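Local structure of N-acetylgalactosaminyltransferase 7 (Homo sapiens, 6IWR) at residues W548-F551 with R556-H559. The protein belongs to the glycosyltransferases and joins a GT-A type domain to a ricin-type beta-trefoil lectin domain. Residues are numbered along the deposited sequence; the frame is centred on the assembly and turned at random.
Sequences WQYF and RFTH
Q549 and T558 exchange two backbone hydrogen bonds in an antiparallel beta hairpin of the ricin-type beta-trefoil lectin domain, strand 548-551 turning through four residues into strand 556-559. Q549 N gives its hydrogen to T558 O at 3.1 Å, and T558 N returns one to Q549 O at 3.0 Å, nearly straight. Toward the turn, F551 and R556 form a second such pair, F551 N to R556 O at 2.8 Å and R556 N to F551 O at 3.1 Å. T558 O, Q549 O and R556 O each also receive a CA-H contact, from W548, F557 and Y550. In the non-hydrogen-bonded pairs, the backbones of W548 and F557 bond outward instead, to N517 and to L566 of strand 565-568.

The aromatic side chains of W548, Y550, F557 and H559 share the buried face. With Y550 CG anti to the backbone N (chi1 166°) and F557 CG beside its own, the two rings form an offset stack, planes at 12°, F557 CZ and Y550 CD1 each over the other ring's rim. H559 turns its edge, CD2 foremost, to the face of W548's six-membered ring, and I577 of strand 575-578 touches both. Polar atoms are satisfied nearby: W548 NE1 by L526 O, Y550 OH by K552 NZ, H559 ND1 by S562 OG and H559 NE2 by E547 OE2. On the other face, Q549 CG lies 3.5 Å from T558 CG2.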
loop_
_atom_site.group_PDB
_atom_site.type_symbol
_atom_site.label_atom_id
_atom_site.label_comp_id
_atom_site.label_asym_id
_atom_site.label_seq_id
_atom_site.Cartn_x
_atom_site.Cartn_y
_atom_site.Cartn_z
ATOM N N TRP A 548 -27.350 8.127 -5.622
ATOM C CA TRP A 548 -27.881 6.768 -5.637
ATOM C C TRP A 548 -29.195 6.722 -4.875
ATOM O O TRP A 548 -29.372 7.411 -3.867
ATOM C CB TRP A 548 -26.891 5.744 -5.006
ATOM C CG TRP A 548 -25.565 5.674 -5.681
ATOM C CD1 TRP A 548 -24.421 6.321 -5.307
ATOM C CD2 TRP A 548 -25.241 4.937 -6.874
ATOM N NE1 TRP A 548 -23.396 6.026 -6.182
ATOM C CE2 TRP A 548 -23.865 5.181 -7.156
ATOM C CE3 TRP A 548 -25.969 4.089 -7.723
ATOM C CZ2 TRP A 548 -23.205 4.618 -8.259
ATOM C CZ3 TRP A 548 -25.315 3.519 -8.822
ATOM C CH2 TRP A 548 -23.938 3.791 -9.077
ATOM N N GLN A 549 -30.128 5.928 -5.366
ATOM C CA GLN A 549 -31.284 5.585 -4.561
ATOM C C GLN A 549 -31.486 4.083 -4.612
ATOM O O GLN A 549 -31.338 3.463 -5.666
ATOM C CB GLN A 549 -32.529 6.336 -5.017
ATOM C CG GLN A 549 -33.279 5.746 -6.165
ATOM C CD GLN A 549 -34.643 6.389 -6.295
ATOM O OE1 GLN A 549 -35.199 6.875 -5.312
ATOM N NE2 GLN A 549 -35.185 6.404 -7.509
ATOM N N TYR A 550 -31.775 3.505 -3.452
ATOM C CA TYR A 550 -31.835 2.064 -3.250
ATOM C C TYR A 550 -33.260 1.690 -2.890
ATOM O O TYR A 550 -33.734 2.044 -1.805
ATOM C CB TYR A 550 -30.880 1.624 -2.129
ATOM C CG TYR A 550 -31.103 0.211 -1.619
ATOM C CD1 TYR A 550 -31.208 -0.868 -2.507
ATOM C CD2 TYR A 550 -31.211 -0.050 -0.254
ATOM C CE1 TYR A 550 -31.421 -2.175 -2.049
ATOM C CE2 TYR A 550 -31.410 -1.347 0.219
ATOM C CZ TYR A 550 -31.514 -2.406 -0.686
ATOM O OH TYR A 550 -31.721 -3.684 -0.218
ATOM N N PHE A 551 -33.934 0.963 -3.783
ATOM C CA PHE A 551 -35.265 0.422 -3.505
ATOM C C PHE A 551 -35.114 -1.030 -3.054
ATOM O O PHE A 551 -34.737 -1.897 -3.854
ATOM C CB PHE A 551 -36.169 0.536 -4.733
ATOM C CG PHE A 551 -36.540 1.960 -5.089
ATOM C CD1 PHE A 551 -36.749 2.909 -4.096
ATOM C CD2 PHE A 551 -36.664 2.351 -6.416
ATOM C CE1 PHE A 551 -37.089 4.215 -4.417
ATOM C CE2 PHE A 551 -36.998 3.646 -6.740
ATOM C CZ PHE A 551 -37.215 4.578 -5.735
ATOM N N ARG A 556 -33.276 -2.823 -6.417
ATOM C CA ARG A 556 -32.678 -1.955 -7.418
ATOM C C ARG A 556 -31.873 -0.820 -6.787
ATOM O O ARG A 556 -32.312 -0.175 -5.827
ATOM C CB ARG A 556 -33.731 -1.378 -8.355
ATOM C CG ARG A 556 -33.101 -0.450 -9.353
ATOM C CD ARG A 556 -34.117 0.304 -10.102
ATOM N NE ARG A 556 -34.881 -0.613 -10.924
ATOM C CZ ARG A 556 -35.982 -0.275 -11.578
ATOM N NH1 ARG A 556 -36.452 0.973 -11.491
ATOM N NH2 ARG A 556 -36.614 -1.186 -12.308
ATOM N N PHE A 557 -30.683 -0.609 -7.328
ATOM C CA PHE A 557 -29.845 0.549 -7.097
ATOM C C PHE A 557 -29.841 1.355 -8.381
ATOM O O PHE A 557 -29.396 0.864 -9.424
ATOM C CB PHE A 557 -28.407 0.145 -6.751
ATOM C CG PHE A 557 -28.213 -0.253 -5.328
ATOM C CD1 PHE A 557 -28.027 0.705 -4.351
ATOM C CD2 PHE A 557 -28.231 -1.586 -4.958
ATOM C CE1 PHE A 557 -27.862 0.337 -3.032
ATOM C CE2 PHE A 557 -28.056 -1.954 -3.635
ATOM C CZ PHE A 557 -27.872 -0.990 -2.677
ATOM N N THR A 558 -30.330 2.581 -8.319
ATOM C CA THR A 558 -30.435 3.379 -9.521
ATOM C C THR A 558 -29.588 4.639 -9.379
ATOM O O THR A 558 -29.549 5.255 -8.308
ATOM C CB THR A 558 -31.907 3.677 -9.849
ATOM O OG1 THR A 558 -32.031 5.034 -10.280
ATOM C CG2 THR A 558 -32.803 3.406 -8.666
ATOM N N HIS A 559 -28.848 4.953 -10.443
ATOM C CA HIS A 559 -28.020 6.153 -10.532
ATOM C C HIS A 559 -28.890 7.334 -10.918
ATOM O O HIS A 559 -29.583 7.294 -11.934
ATOM C CB HIS A 559 -26.926 5.964 -11.576
ATOM C CG HIS A 559 -25.897 7.052 -11.600
ATOM N ND1 HIS A 559 -25.618 7.790 -12.733
ATOM C CD2 HIS A 559 -25.045 7.493 -10.646
ATOM C CE1 HIS A 559 -24.647 8.647 -12.469
ATOM N NE2 HIS A 559 -24.279 8.486 -11.211
#